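Local coordinates for protein maquette-3 (Escherichia coli, PDB 6Z0C) that is a designed four-helix bundle, probably built to test how buried charged networks stabilise an artificial protein, at residues Ala45-Leu58 against Ile146-Leu158. Sequence-based numbering, arbitrary orientation.
Sequences ASEKARNPEKKSVL and ILGGSGGDELREL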
ATOM      1  N   ALA A  45      -4.790  24.047  16.104  1.00 33.09           N
ATOM      2  CA  ALA A  45      -5.789  24.885  15.392  1.00 34.41           C
ATOM      3  C   ALA A  45      -7.137  24.811  16.123  1.00 33.97           C
ATOM      4  O   ALA A  45      -7.772  25.860  16.297  1.00 34.61           O
ATOM      5  CB  ALA A  45      -5.909  24.452  13.952  1.00 33.33           C
ATOM      6  N   SER A  46      -7.544  23.612  16.542  1.00 34.14           N
ATOM      7  CA  SER A  46      -8.801  23.350  17.294  1.00 36.62           C
ATOM      8  C   SER A  46      -8.804  24.118  18.625  1.00 38.56           C
ATOM      9  O   SER A  46      -9.838  24.731  18.956  1.00 39.50           O
ATOM     10  CB  SER A  46      -8.988  21.880  17.520  1.00 39.31           C
ATOM     11  OG  SER A  46     -10.231  21.637  18.155  1.00 45.41           O
ATOM     12  N   GLU A  47      -7.690  24.079  19.363  1.00 41.58           N
ATOM     13  CA  GLU A  47      -7.541  24.757  20.682  1.00 43.82           C
ATOM     14  C   GLU A  47      -7.671  26.275  20.496  1.00 42.82           C
ATOM     15  O   GLU A  47      -8.283  26.919  21.364  1.00 48.99           O
ATOM     16  CB  GLU A  47      -6.200  24.407  21.332  1.00 46.12           C
ATOM     17  CG  GLU A  47      -6.068  22.953  21.754  1.00 49.05           C
ATOM     18  CD  GLU A  47      -6.987  22.500  22.876  1.00 51.37           C
ATOM     19  OE1 GLU A  47      -7.264  21.290  22.948  1.00 56.00           O
ATOM     20  OE2 GLU A  47      -7.421  23.353  23.671  1.00 58.00           O
ATOM     21  N   LYS A  48      -7.133  26.815  19.398  1.00 43.09           N
ATOM     22  CA  LYS A  48      -7.049  28.278  19.117  1.00 45.74           C
ATOM     23  C   LYS A  48      -8.364  28.822  18.536  1.00 42.98           C
ATOM     24  O   LYS A  48      -8.624  30.026  18.719  1.00 41.63           O
ATOM     25  CB  LYS A  48      -5.930  28.565  18.112  1.00 49.66           C
ATOM     26  CG  LYS A  48      -4.515  28.533  18.669  1.00 53.78           C
ATOM     27  CD  LYS A  48      -3.466  28.460  17.581  1.00 59.86           C
ATOM     28  CE  LYS A  48      -2.444  29.572  17.668  1.00 63.87           C
ATOM     29  NZ  LYS A  48      -1.486  29.516  16.539  1.00 68.30           N
ATOM     30  N   ALA A  49      -9.131  27.988  17.825  1.00 40.26           N
ATOM     31  CA  ALA A  49     -10.321  28.383  17.032  1.00 44.40           C
ATOM     32  C   ALA A  49     -11.322  29.150  17.908  1.00 47.35           C
ATOM     33  O   ALA A  49     -11.781  28.581  18.918  1.00 50.70           O
ATOM     34  CB  ALA A  49     -10.958  27.161  16.417  1.00 43.32           C
ATOM     35  N   ARG A  50     -11.646  30.390  17.517  1.00 49.32           N
ATOM     36  CA  ARG A  50     -12.605  31.293  18.215  1.00 52.65           C
ATOM     37  C   ARG A  50     -14.017  31.088  17.644  1.00 50.63           C
ATOM     38  O   ARG A  50     -14.991  31.201  18.414  1.00 53.38           O
ATOM     39  CB  ARG A  50     -12.170  32.755  18.062  1.00 58.60           C
ATOM     40  CG  ARG A  50     -10.703  33.011  18.387  1.00 65.75           C
ATOM     41  CD  ARG A  50     -10.403  34.455  18.759  1.00 73.46           C
ATOM     42  NE  ARG A  50     -10.341  35.364  17.618  1.00 81.60           N
ATOM     43  CZ  ARG A  50      -9.273  35.566  16.842  1.00 86.22           C
ATOM     44  NH1 ARG A  50      -8.145  34.906  17.055  1.00 91.50           N
ATOM     45  NH2 ARG A  50      -9.343  36.427  15.840  1.00 84.21           N
ATOM     46  N   ASN A  51     -14.123  30.807  16.342  1.00 46.58           N
ATOM     47  CA  ASN A  51     -15.410  30.580  15.632  1.00 45.27           C
ATOM     48  C   ASN A  51     -15.879  29.155  15.924  1.00 45.39           C
ATOM     49  O   ASN A  51     -15.194  28.199  15.568  1.00 44.52           O
ATOM     50  CB  ASN A  51     -15.278  30.833  14.128  1.00 44.37           C
ATOM     51  CG  ASN A  51     -14.636  32.165  13.796  1.00 44.49           C
ATOM     52  OD1 ASN A  51     -13.741  32.232  12.958  1.00 45.26           O
ATOM     53  ND2 ASN A  51     -15.080  33.227  14.448  1.00 45.68           N
ATOM     54  N   PRO A  52     -17.042  28.957  16.589  1.00 45.00           N
ATOM     55  CA  PRO A  52     -17.498  27.613  16.949  1.00 45.90           C
ATOM     56  C   PRO A  52     -17.643  26.657  15.753  1.00 44.09           C
ATOM     57  O   PRO A  52     -17.353  25.489  15.925  1.00 40.97           O
ATOM     58  CB  PRO A  52     -18.865  27.854  17.608  1.00 48.56           C
ATOM     59  CG  PRO A  52     -18.789  29.279  18.101  1.00 49.93           C
ATOM     60  CD  PRO A  52     -17.968  30.000  17.054  1.00 47.78           C
ATOM     61  N   GLU A  53     -18.074  27.150  14.586  1.00 42.25           N
ATOM     62  CA  GLU A  53     -18.261  26.302  13.374  1.00 41.57           C
ATOM     63  C   GLU A  53     -16.896  25.752  12.936  1.00 39.24           C
ATOM     64  O   GLU A  53     -16.844  24.583  12.514  1.00 38.46           O
ATOM     65  CB  GLU A  53     -18.990  27.051  12.250  1.00 41.53           C
ATOM     66  CG  GLU A  53     -18.119  27.962  11.393  1.00 41.68           C
ATOM     67  CD  GLU A  53     -17.831  29.337  11.974  1.00 41.65           C
ATOM     68  OE1 GLU A  53     -18.255  29.602  13.118  1.00 41.83           O
ATOM     69  OE2 GLU A  53     -17.196  30.152  11.272  1.00 43.46           O
ATOM     70  N   LYS A  54     -15.831  26.553  13.051  1.00 38.42           N
ATOM     71  CA  LYS A  54     -14.445  26.149  12.694  1.00 36.79           C
ATOM     72  C   LYS A  54     -13.935  25.137  13.729  1.00 36.44           C
ATOM     73  O   LYS A  54     -13.342  24.124  13.316  1.00 36.68           O
ATOM     74  CB  LYS A  54     -13.529  27.373  12.586  1.00 37.68           C
ATOM     75  CG  LYS A  54     -13.892  28.350  11.477  1.00 38.99           C
ATOM     76  CD  LYS A  54     -12.769  29.295  11.096  1.00 39.18           C
ATOM     77  CE  LYS A  54     -13.199  30.346  10.092  1.00 41.11           C
ATOM     78  NZ  LYS A  54     -12.042  31.109   9.570  1.00 42.70           N
ATOM     79  N   LYS A  55     -14.170  25.385  15.022  1.00 37.80           N
ATOM     80  CA  LYS A  55     -13.782  24.442  16.109  1.00 41.30           C
ATOM     81  C   LYS A  55     -14.454  23.087  15.853  1.00 40.88           C
ATOM     82  O   LYS A  55     -13.752  22.058  15.893  1.00 37.28           O
ATOM     83  CB  LYS A  55     -14.165  24.982  17.490  1.00 45.37           C
ATOM     84  CG  LYS A  55     -13.501  24.259  18.657  1.00 49.41           C
ATOM     85  CD  LYS A  55     -13.804  24.863  20.012  1.00 53.92           C
ATOM     86  CE  LYS A  55     -12.730  24.577  21.042  1.00 60.57           C
ATOM     87  NZ  LYS A  55     -11.572  25.491  20.896  1.00 65.23           N
ATOM     88  N   SER A  56     -15.762  23.099  15.580  1.00 41.11           N
ATOM     89  CA  SER A  56     -16.588  21.896  15.303  1.00 41.57           C
ATOM     90  C   SER A  56     -15.965  21.069  14.170  1.00 39.14           C
ATOM     91  O   SER A  56     -15.812  19.847  14.351  1.00 37.42           O
ATOM     92  CB  SER A  56     -18.006  22.282  14.981  1.00 44.98           C
ATOM     93  OG  SER A  56     -18.748  21.141  14.578  1.00 49.86           O
ATOM     94  N   VAL A  57     -15.636  21.711  13.043  1.00 37.14           N
ATOM     95  CA  VAL A  57     -15.053  21.047  11.838  1.00 37.61           C
ATOM     96  C   VAL A  57     -13.713  20.406  12.222  1.00 35.67           C
ATOM     97  O   VAL A  57     -13.505  19.212  11.903  1.00 32.08           O
ATOM     98  CB  VAL A  57     -14.889  22.036  10.668  1.00 39.07           C
ATOM     99  CG1 VAL A  57     -13.921  21.521   9.612  1.00 38.48           C
ATOM    100  CG2 VAL A  57     -16.231  22.389  10.042  1.00 41.12           C
ATOM    101  N   LEU A  58     -12.838  21.171  12.877  1.00 33.37           N
ATOM    102  CA  LEU A  58     -11.466  20.727  13.243  1.00 36.07           C
ATOM    103  C   LEU A  58     -11.539  19.565  14.242  1.00 34.40           C
ATOM    104  O   LEU A  58     -10.791  18.586  14.052  1.00 33.68           O
ATOM    105  CB  LEU A  58     -10.688  21.912  13.822  1.00 36.98           C
ATOM    106  CG  LEU A  58     -10.426  23.066  12.853  1.00 38.28           C
ATOM    107  CD1 LEU A  58      -9.831  24.260  13.585  1.00 40.54           C
ATOM    108  CD2 LEU A  58      -9.521  22.631  11.711  1.00 38.70           C
ATOM    109  N   ILE A 146     -13.543  27.189   5.387  1.00 37.86           N
ATOM    110  CA  ILE A 146     -13.272  27.873   6.690  1.00 37.95           C
ATOM    111  C   ILE A 146     -11.898  28.562   6.672  1.00 37.92           C
ATOM    112  O   ILE A 146     -11.467  29.011   7.753  1.00 40.23           O
ATOM    113  CB  ILE A 146     -13.410  26.888   7.869  1.00 37.16           C
ATOM    114  CG1 ILE A 146     -12.421  25.722   7.780  1.00 36.24           C
ATOM    115  CG2 ILE A 146     -14.847  26.405   7.987  1.00 38.20           C
ATOM    116  CD1 ILE A 146     -12.188  25.022   9.098  1.00 36.58           C
ATOM    117  N   LEU A 147     -11.248  28.677   5.509  1.00 37.36           N
ATOM    118  CA  LEU A 147      -9.977  29.439   5.351  1.00 40.89           C
ATOM    119  C   LEU A 147     -10.241  30.930   5.594  1.00 44.17           C
ATOM    120  O   LEU A 147     -11.406  31.358   5.459  1.00 45.73           O
ATOM    121  CB  LEU A 147      -9.407  29.226   3.944  1.00 41.73           C
ATOM    122  CG  LEU A 147      -8.971  27.805   3.597  1.00 41.28           C
ATOM    123  CD1 LEU A 147      -8.468  27.749   2.163  1.00 41.86           C
ATOM    124  CD2 LEU A 147      -7.906  27.297   4.559  1.00 42.76           C
ATOM    125  N   GLY A 148      -9.190  31.687   5.925  1.00 47.23           N
ATOM    126  CA  GLY A 148      -9.253  33.142   6.169  1.00 50.32           C
ATOM    127  C   GLY A 148      -9.827  33.459   7.539  1.00 53.92           C
ATOM    128  O   GLY A 148      -9.974  32.520   8.351  1.00 54.97           O
ATOM    129  N   GLY A 149     -10.140  34.736   7.786  1.00 53.91           N
ATOM    130  CA  GLY A 149     -10.637  35.247   9.080  1.00 56.61           C
ATOM    131  C   GLY A 149      -9.729  34.837  10.227  1.00 61.02           C
ATOM    132  O   GLY A 149      -8.497  34.784  10.020  1.00 62.27           O
ATOM    133  N   SER A 150     -10.309  34.546  11.396  1.00 63.06           N
ATOM    134  CA  SER A 150      -9.585  34.046  12.595  1.00 63.78           C
ATOM    135  C   SER A 150      -9.160  32.593  12.354  1.00 61.17           C
ATOM    136  O   SER A 150     -10.017  31.784  11.927  1.00 59.95           O
ATOM    137  CB  SER A 150     -10.410  34.186  13.849  1.00 66.57           C
ATOM    138  OG  SER A 150     -11.526  33.312  13.833  1.00 68.92           O
ATOM    139  N   GLY A 151      -7.881  32.292  12.600  1.00 56.48           N
ATOM    140  CA  GLY A 151      -7.265  30.976  12.347  1.00 57.33           C
ATOM    141  C   GLY A 151      -6.662  30.879  10.954  1.00 55.29           C
ATOM    142  O   GLY A 151      -6.023  29.850  10.668  1.00 53.74           O
ATOM    143  N   GLY A 152      -6.834  31.916  10.125  1.00 55.79           N
ATOM    144  CA  GLY A 152      -6.446  31.934   8.699  1.00 55.53           C
ATOM    145  C   GLY A 152      -5.090  31.294   8.451  1.00 52.93           C
ATOM    146  O   GLY A 152      -5.010  30.400   7.585  1.00 55.06           O
ATOM    147  N   ASP A 153      -4.063  31.718   9.194  1.00 52.52           N
ATOM    148  CA  ASP A 153      -2.645  31.316   8.981  1.00 53.55           C
ATOM    149  C   ASP A 153      -2.479  29.810   9.225  1.00 47.68           C
ATOM    150  O   ASP A 153      -1.957  29.129   8.318  1.00 45.41           O
ATOM    151  CB  ASP A 153      -1.694  32.131   9.861  1.00 58.64           C
ATOM    152  CG  ASP A 153      -1.416  33.529   9.333  1.00 64.50           C
ATOM    153  OD1 ASP A 153      -1.943  33.869   8.251  1.00 65.96           O
ATOM    154  OD2 ASP A 153      -0.669  34.267  10.007  1.00 74.24           O
ATOM    155  N   GLU A 154      -2.890  29.312  10.395  1.00 46.70           N
ATOM    156  CA  GLU A 154      -2.706  27.882  10.774  1.00 47.03           C
ATOM    157  C   GLU A 154      -3.567  27.001   9.857  1.00 41.92           C
ATOM    158  O   GLU A 154      -3.114  25.896   9.507  1.00 40.53           O
ATOM    159  CB  GLU A 154      -2.995  27.635  12.260  1.00 51.59           C
ATOM    160  CG  GLU A 154      -4.395  28.010  12.722  1.00 54.14           C
ATOM    161  CD  GLU A 154      -4.496  29.311  13.503  1.00 57.22           C
ATOM    162  OE1 GLU A 154      -3.827  30.292  13.116  1.00 57.34           O
ATOM    163  OE2 GLU A 154      -5.250  29.340  14.497  1.00 63.97           O
ATOM    164  N   LEU A 155      -4.748  27.469   9.451  1.00 38.67           N
ATOM    165  CA  LEU A 155      -5.654  26.672   8.579  1.00 39.35           C
ATOM    166  C   LEU A 155      -5.033  26.557   7.180  1.00 37.97           C
ATOM    167  O   LEU A 155      -5.127  25.464   6.590  1.00 38.54           O
ATOM    168  CB  LEU A 155      -7.051  27.303   8.563  1.00 41.21           C
ATOM    169  CG  LEU A 155      -7.781  27.285   9.907  1.00 42.87           C
ATOM    170  CD1 LEU A 155      -9.116  28.005   9.822  1.00 46.44           C
ATOM    171  CD2 LEU A 155      -7.986  25.864  10.408  1.00 43.67           C
ATOM    172  N   ARG A 156      -4.379  27.615   6.689  1.00 39.10           N
ATOM    173  CA  ARG A 156      -3.681  27.608   5.375  1.00 42.25           C
ATOM    174  C   ARG A 156      -2.491  26.639   5.444  1.00 40.97           C
ATOM    175  O   ARG A 156      -2.285  25.899   4.467  1.00 40.33           O
ATOM    176  CB  ARG A 156      -3.244  29.021   4.966  1.00 48.32           C
ATOM    177  CG  ARG A 156      -3.336  29.285   3.469  1.00 54.05           C
ATOM    178  CD  ARG A 156      -3.195  30.756   3.117  1.00 60.34           C
ATOM    179  NE  ARG A 156      -1.826  31.114   2.767  1.00 66.21           N
ATOM    180  CZ  ARG A 156      -1.337  31.194   1.529  1.00 73.67           C
ATOM    181  NH1 ARG A 156      -2.103  30.945   0.477  1.00 76.44           N
ATOM    182  NH2 ARG A 156      -0.071  31.529   1.346  1.00 79.60           N
ATOM    183  N   GLU A 157      -1.749  26.627   6.556  1.00 42.07           N
ATOM    184  CA  GLU A 157      -0.620  25.680   6.783  1.00 43.22           C
ATOM    185  C   GLU A 157      -1.157  24.244   6.832  1.00 38.22           C
ATOM    186  O   GLU A 157      -0.507  23.346   6.266  1.00 36.68           O
ATOM    187  CB  GLU A 157       0.143  26.027   8.065  1.00 46.62           C
ATOM    188  CG  GLU A 157       1.084  27.205   7.899  1.00 52.79           C
ATOM    189  CD  GLU A 157       2.061  27.057   6.745  1.00 58.36           C
ATOM    190  OE1 GLU A 157       1.851  27.721   5.707  1.00 61.20           O
ATOM    191  OE2 GLU A 157       3.019  26.268   6.880  1.00 66.72           O
ATOM    192  N   LEU A 158      -2.299  24.040   7.490  1.00 37.05           N
ATOM    193  CA  LEU A 158      -2.974  22.721   7.606  1.00 36.02           C
ATOM    194  C   LEU A 158      -3.361  22.231   6.204  1.00 33.92           C
ATOM    195  O   LEU A 158      -3.142  21.044   5.904  1.00 33.96           O
ATOM    196  CB  LEU A 158      -4.195  22.890   8.515  1.00 40.67           C
ATOM    197  CG  LEU A 158      -4.995  21.628   8.820  1.00 42.98           C
ATOM    198  CD1 LEU A 158      -4.143  20.596   9.548  1.00 44.29           C
ATOM    199  CD2 LEU A 158      -6.229  21.978   9.635  1.00 43.14           C
TER
HETATM  200  O   HOH W   1      -7.974  27.899  14.463  1.00 43.97           O
HETATM  201  O   HOH W   2     -11.662  30.415  14.440  1.00 44.95           O
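Lys54 NZ is gripped by two backbone carbonyls of the 146-151 linker. Lys54 NZ donates to Ile146 O at 2.8 Å, from above the carbonyl plane, and to Ser150 O at 3.2 Å. Gly148 O lies as near to NZ, but its direction does not suit a hydrogen bond. With chi2 at -162° and the later torsions also anti, the lysine chain runs straight into the loop, and Lys54 CG passes Ile146 CB at 3.9 Å. Shortened to an alanine here, the side chain would probably leave the carbonyls of Ile146 and Ser150 without their ammonium donor, and the loop freer to move. The contact closes one end of a four-helix bundle, where the short turn between helices 4-48 and 52-99 meets the glycine-rich link from helix 105-144 to helix 152-194. Gly149 to Gly152 form a type II beta turn. Ser150 CB lies over one face of the Arg50 guanidinium, nearest Arg50 NH2 at 3.2 Å. Water 2 joins Ser150 OG to Asn51 N. Another, water 1, donates to Ala45 O at 2.7 Å and to Glu154 OE2. Deeper in, Leu58 CD2 packs on Leu155 CD2 at 3.8 Å and on Leu158 CD2. Val57 CG1 meets Ile146 CD1 tip to tip, and Phe139 of helix 105-144 also touches Val57.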